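Local coordinates for single-stranded DNA-binding protein WHY1, chloroplastic (Solanum tuberosum, PDB 1L3A) that binds single-stranded DNA as a homotetramer and acts as a transcriptional activator of the pathogenesis-related gene PR-10a in plant defence, at residues G41-K46 / A50-P55; S152-N155 / L160-N163. All blocks are in the same frame, centred on the assembly; numbering follows the deposited sequence.

Contact 1 of 2, residues G41-K46 / A50-P55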
loop_
_atom_site.group_PDB
_atom_site.type_symbol
_atom_site.label_atom_id
_atom_site.label_comp_id
_atom_site.label_asym_id
_atom_site.label_seq_id
_atom_site.Cartn_x
_atom_site.Cartn_y
_atom_site.Cartn_z
ATOM N N GLY C 41 -18.950 6.228 -2.220
ATOM C CA GLY C 41 -19.342 4.843 -2.417
ATOM C C GLY C 41 -19.119 4.367 -3.831
ATOM O O GLY C 41 -19.594 4.993 -4.787
ATOM N N TYR C 42 -18.380 3.272 -3.965
ATOM C CA TYR C 42 -18.092 2.684 -5.262
ATOM C C TYR C 42 -19.262 1.778 -5.636
ATOM O O TYR C 42 -19.660 0.917 -4.859
ATOM C CB TYR C 42 -16.797 1.866 -5.194
ATOM C CG TYR C 42 -16.449 1.162 -6.486
ATOM C CD1 TYR C 42 -16.188 1.886 -7.652
ATOM C CD2 TYR C 42 -16.363 -0.225 -6.536
ATOM C CE1 TYR C 42 -15.847 1.231 -8.846
ATOM C CE2 TYR C 42 -16.021 -0.889 -7.708
ATOM C CZ TYR C 42 -15.766 -0.163 -8.857
ATOM O OH TYR C 42 -15.442 -0.841 -10.006
ATOM N N SER C 43 -19.789 1.958 -6.840
ATOM C CA SER C 43 -20.933 1.183 -7.305
ATOM C C SER C 43 -20.635 0.350 -8.529
ATOM O O SER C 43 -19.935 0.795 -9.438
ATOM C CB SER C 43 -22.101 2.114 -7.634
ATOM O OG SER C 43 -22.525 2.812 -6.482
ATOM N N ILE C 44 -21.186 -0.856 -8.543
ATOM C CA ILE C 44 -21.038 -1.795 -9.647
ATOM C C ILE C 44 -22.445 -2.045 -10.196
ATOM O O ILE C 44 -23.306 -2.543 -9.476
ATOM C CB ILE C 44 -20.417 -3.111 -9.126
ATOM C CG1 ILE C 44 -18.987 -2.825 -8.652
ATOM C CG2 ILE C 44 -20.476 -4.213 -10.196
ATOM C CD1 ILE C 44 -18.313 -3.979 -7.975
ATOM N N TYR C 45 -22.680 -1.698 -11.460
ATOM C CA TYR C 45 -23.999 -1.880 -12.073
ATOM C C TYR C 45 -24.064 -3.056 -13.049
ATOM O O TYR C 45 -23.336 -3.081 -14.037
ATOM C CB TYR C 45 -24.417 -0.594 -12.779
ATOM C CG TYR C 45 -24.457 0.605 -11.857
ATOM C CD1 TYR C 45 -23.541 1.650 -11.990
ATOM C CD2 TYR C 45 -25.409 0.692 -10.842
ATOM C CE1 TYR C 45 -23.580 2.755 -11.129
ATOM C CE2 TYR C 45 -25.455 1.790 -9.980
ATOM C CZ TYR C 45 -24.538 2.814 -10.130
ATOM O OH TYR C 45 -24.577 3.890 -9.273
ATOM N N LYS C 46 -24.942 -4.023 -12.769
ATOM C CA LYS C 46 -25.080 -5.205 -13.621
ATOM C C LYS C 46 -26.488 -5.509 -14.161
ATOM O O LYS C 46 -27.435 -4.754 -13.943
ATOM C CB LYS C 46 -24.524 -6.434 -12.886
ATOM C CG LYS C 46 -23.003 -6.401 -12.696
ATOM C CD LYS C 46 -22.288 -6.192 -14.045
ATOM C CE LYS C 46 -20.814 -5.791 -13.885
ATOM N NZ LYS C 46 -19.967 -6.898 -13.376
ATOM N N ALA C 50 -27.409 -4.309 -8.573
ATOM C CA ALA C 50 -26.376 -3.299 -8.395
ATOM C C ALA C 50 -25.762 -3.468 -6.996
ATOM O O ALA C 50 -26.415 -3.965 -6.076
ATOM C CB ALA C 50 -26.975 -1.908 -8.539
ATOM N N LEU C 51 -24.506 -3.046 -6.847
ATOM C CA LEU C 51 -23.799 -3.145 -5.571
ATOM C C LEU C 51 -22.996 -1.887 -5.264
ATOM O O LEU C 51 -22.158 -1.484 -6.058
ATOM C CB LEU C 51 -22.843 -4.340 -5.596
ATOM C CG LEU C 51 -21.909 -4.507 -4.387
ATOM C CD1 LEU C 51 -22.712 -4.861 -3.123
ATOM C CD2 LEU C 51 -20.902 -5.601 -4.695
ATOM N N THR C 52 -23.263 -1.269 -4.117
ATOM C CA THR C 52 -22.532 -0.083 -3.685
ATOM C C THR C 52 -21.685 -0.441 -2.455
ATOM O O THR C 52 -22.142 -1.144 -1.549
ATOM C CB THR C 52 -23.476 1.045 -3.291
ATOM O OG1 THR C 52 -24.319 0.589 -2.230
ATOM C CG2 THR C 52 -24.323 1.476 -4.476
ATOM N N VAL C 53 -20.456 0.058 -2.416
ATOM C CA VAL C 53 -19.550 -0.245 -1.312
ATOM C C VAL C 53 -19.152 1.072 -0.650
ATOM O O VAL C 53 -18.699 1.994 -1.316
ATOM C CB VAL C 53 -18.308 -0.991 -1.853
ATOM C CG1 VAL C 53 -17.426 -1.475 -0.719
ATOM C CG2 VAL C 53 -18.764 -2.166 -2.695
ATOM N N GLU C 54 -19.330 1.157 0.660
ATOM C CA GLU C 54 -19.038 2.385 1.380
ATOM C C GLU C 54 -18.349 2.171 2.739
ATOM O O GLU C 54 -18.741 1.296 3.522
ATOM C CB GLU C 54 -20.351 3.157 1.575
ATOM C CG GLU C 54 -20.267 4.336 2.516
ATOM C CD GLU C 54 -21.642 4.895 2.878
ATOM O OE1 GLU C 54 -22.275 5.542 2.014
ATOM O OE2 GLU C 54 -22.092 4.680 4.028
ATOM N N PRO C 55 -17.313 2.972 3.036
ATOM C CA PRO C 55 -16.590 2.857 4.312
ATOM C C PRO C 55 -17.414 3.446 5.465
ATOM O O PRO C 55 -18.246 4.329 5.247
ATOM C CB PRO C 55 -15.321 3.661 4.065
ATOM C CG PRO C 55 -15.824 4.772 3.192
ATOM C CD PRO C 55 -16.733 4.035 2.195
#
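The carbonyl oxygen of L51 takes the backbone N of I44 at 2.7 Å, with the N-H pointing to it at 159°, and the CA-H of S43 comes to the same oxygen as a weaker second donor. The bond is returned by L51 N to I44 O at 2.9 Å, which makes I44 and L51 a hydrogen-bonded antiparallel pair; Y42 and V53 form the next such pair, V53 N lying 2.7 Å from Y42 O. Between them S43 faces T52 as a non-hydrogen-bonded pair, and there the backbones draw closer, with CA atoms 4.2 Å apart. With OG anti to its own carbonyl carbon (chi1 -62°), S43 brings the hydroxyl alongside T52, where OG meets the methyl CG2 and not the threonine hydroxyl. Beyond it, the ring of Y45 reaches the methyl of A50 obliquely, CD2 to CB 3.8 Å; A50 offers a small methyl to the ring and also packs on Y89 and W91. At the other end G41, at phi 165°, has a backbone shape that residues with a side chain rarely adopt, and glycine suits the place. The branched, apolar I44, L51 and V53 share the opposite face with Y42, as befits a buried surface, and the Y42 hydroxyl hydrogen-bonds T102 of the second subunit. Residues 46-51, required for ssDNA binding, include the turn of this beta hairpin. Strand 68-85 pairs with the other edge of strand 49-62, and helix 170-188 packs on Y42, I44 and V53.

Contact 2 of 2, residues S152-N155 / L160-N163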
loop_
_atom_site.group_PDB
_atom_site.type_symbol
_atom_site.label_atom_id
_atom_site.label_comp_id
_atom_site.label_asym_id
_atom_site.label_seq_id
_atom_site.Cartn_x
_atom_site.Cartn_y
_atom_site.Cartn_z
ATOM N N SER C 152 -27.916 -13.769 0.730
ATOM C CA SER C 152 -29.130 -14.483 1.116
ATOM C C SER C 152 -29.683 -13.883 2.402
ATOM O O SER C 152 -28.954 -13.705 3.379
ATOM C CB SER C 152 -28.840 -15.970 1.355
ATOM O OG SER C 152 -29.074 -16.731 0.184
ATOM N N VAL C 153 -30.972 -13.567 2.396
ATOM C CA VAL C 153 -31.617 -13.010 3.576
ATOM C C VAL C 153 -32.840 -13.859 3.897
ATOM O O VAL C 153 -33.712 -14.040 3.059
ATOM C CB VAL C 153 -32.054 -11.547 3.337
ATOM C CG1 VAL C 153 -32.651 -10.961 4.612
ATOM C CG2 VAL C 153 -30.857 -10.720 2.881
ATOM N N GLN C 154 -32.888 -14.396 5.109
ATOM C CA GLN C 154 -34.007 -15.224 5.525
ATOM C C GLN C 154 -34.659 -14.703 6.791
ATOM O O GLN C 154 -33.989 -14.425 7.784
ATOM C CB GLN C 154 -33.550 -16.663 5.769
ATOM C CG GLN C 154 -33.098 -17.427 4.539
ATOM C CD GLN C 154 -31.750 -18.083 4.752
ATOM O OE1 GLN C 154 -30.727 -17.445 4.426
ATOM N NE2 GLN C 154 -31.708 -19.222 5.263
ATOM N N ASN C 155 -35.977 -14.578 6.746
ATOM C CA ASN C 155 -36.737 -14.133 7.900
ATOM C C ASN C 155 -37.931 -15.074 8.017
ATOM O O ASN C 155 -38.686 -15.268 7.060
ATOM C CB ASN C 155 -37.194 -12.684 7.726
ATOM C CG ASN C 155 -38.696 -12.538 7.789
ATOM O OD1 ASN C 155 -39.389 -12.712 6.789
ATOM N ND2 ASN C 155 -39.211 -12.235 8.975
ATOM N N LEU C 160 -40.252 -14.049 4.252
ATOM C CA LEU C 160 -39.273 -13.405 3.384
ATOM C C LEU C 160 -37.987 -14.208 3.203
ATOM O O LEU C 160 -37.272 -14.496 4.166
ATOM C CB LEU C 160 -38.920 -12.024 3.936
ATOM C CG LEU C 160 -37.848 -11.242 3.176
ATOM C CD1 LEU C 160 -38.399 -10.794 1.833
ATOM C CD2 LEU C 160 -37.420 -10.045 4.003
ATOM N N ASP C 161 -37.699 -14.563 1.957
ATOM C CA ASP C 161 -36.492 -15.310 1.637
ATOM C C ASP C 161 -35.913 -14.711 0.361
ATOM O O ASP C 161 -36.171 -15.192 -0.743
ATOM C CB ASP C 161 -36.812 -16.794 1.439
ATOM C CG ASP C 161 -35.574 -17.622 1.147
ATOM O OD1 ASP C 161 -34.615 -17.562 1.944
ATOM O OD2 ASP C 161 -35.556 -18.332 0.121
ATOM N N GLU C 162 -35.137 -13.648 0.528
ATOM C CA GLU C 162 -34.526 -12.955 -0.597
ATOM C C GLU C 162 -33.143 -13.464 -0.972
ATOM O O GLU C 162 -32.385 -13.965 -0.143
ATOM C CB GLU C 162 -34.427 -11.455 -0.306
ATOM C CG GLU C 162 -35.749 -10.708 -0.320
ATOM C CD GLU C 162 -35.578 -9.225 -0.013
ATOM O OE1 GLU C 162 -34.777 -8.553 -0.706
ATOM O OE2 GLU C 162 -36.247 -8.729 0.921
ATOM N N ASN C 163 -32.821 -13.311 -2.244
ATOM C CA ASN C 163 -31.530 -13.719 -2.751
ATOM C C ASN C 163 -31.149 -12.706 -3.833
ATOM O O ASN C 163 -31.957 -12.399 -4.702
ATOM C CB ASN C 163 -31.620 -15.124 -3.342
ATOM C CG ASN C 163 -30.306 -15.879 -3.250
ATOM O OD1 ASN C 163 -29.885 -16.292 -2.168
ATOM N ND2 ASN C 163 -29.647 -16.058 -4.389
#
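Q154 lies alongside D161, the two side chains pointing the same way, and it is the aliphatic CG of the glutamine that meets the carboxylate, 3.0 Å from D161 OD1. The amide and carboxylate planes stand 81° apart, so the flat groups do not stack. On the same face S152 OG donates to N163 OD1, modelled only 2.5 Å away, shorter than a normal hydrogen bond, so the exact length is doubtful. N163, its side chain swung away from the backbone N, extends its amide toward the serine, while its ND2 makes a weak bond to N150. These polar residues suit a face that is partly open to solvent. The segments are the end of a beta hairpin, strand 146-155 running antiparallel to strand 161-169 at the margin of the second four-stranded sheet of the Whirly fold. V153 and E162 form its hydrogen-bonded pair: V153 N to E162 O is 2.9 Å and almost straight at 174°, whereas the return bond from E162 N to V153 O is bent to 132°. On their face the buried V153 and the aliphatic part of E162 stand beside each other, CB to CB 4.3 Å, and both touch Q95 of strand 88-99. Nearer the turn, N155 N reaches L160 O at 2.9 Å.

Contact 1 closes before contact 2 opens along the chain, and each joins neighbouring strands of a beta hairpin in a different four-stranded antiparallel sheet. Contact 1 pairs the first two strands of the sheet formed by 38-45, 49-62, 68-85 and 88-99; contact 2 pairs the last two of the sheet formed by 116-120, 132-140, 146-155 and 161-169. Their centres are 20 Å apart and their nearest atoms about 10 Å, so they do not touch. Strand 88-99 touches side chains of both, and strand 161-169, which carries one half of contact 2, runs on to pack against K46 and L51 of contact 1. The region required for ssDNA binding overlaps contact 1, which also reaches the second subunit; no other chain touches contact 2.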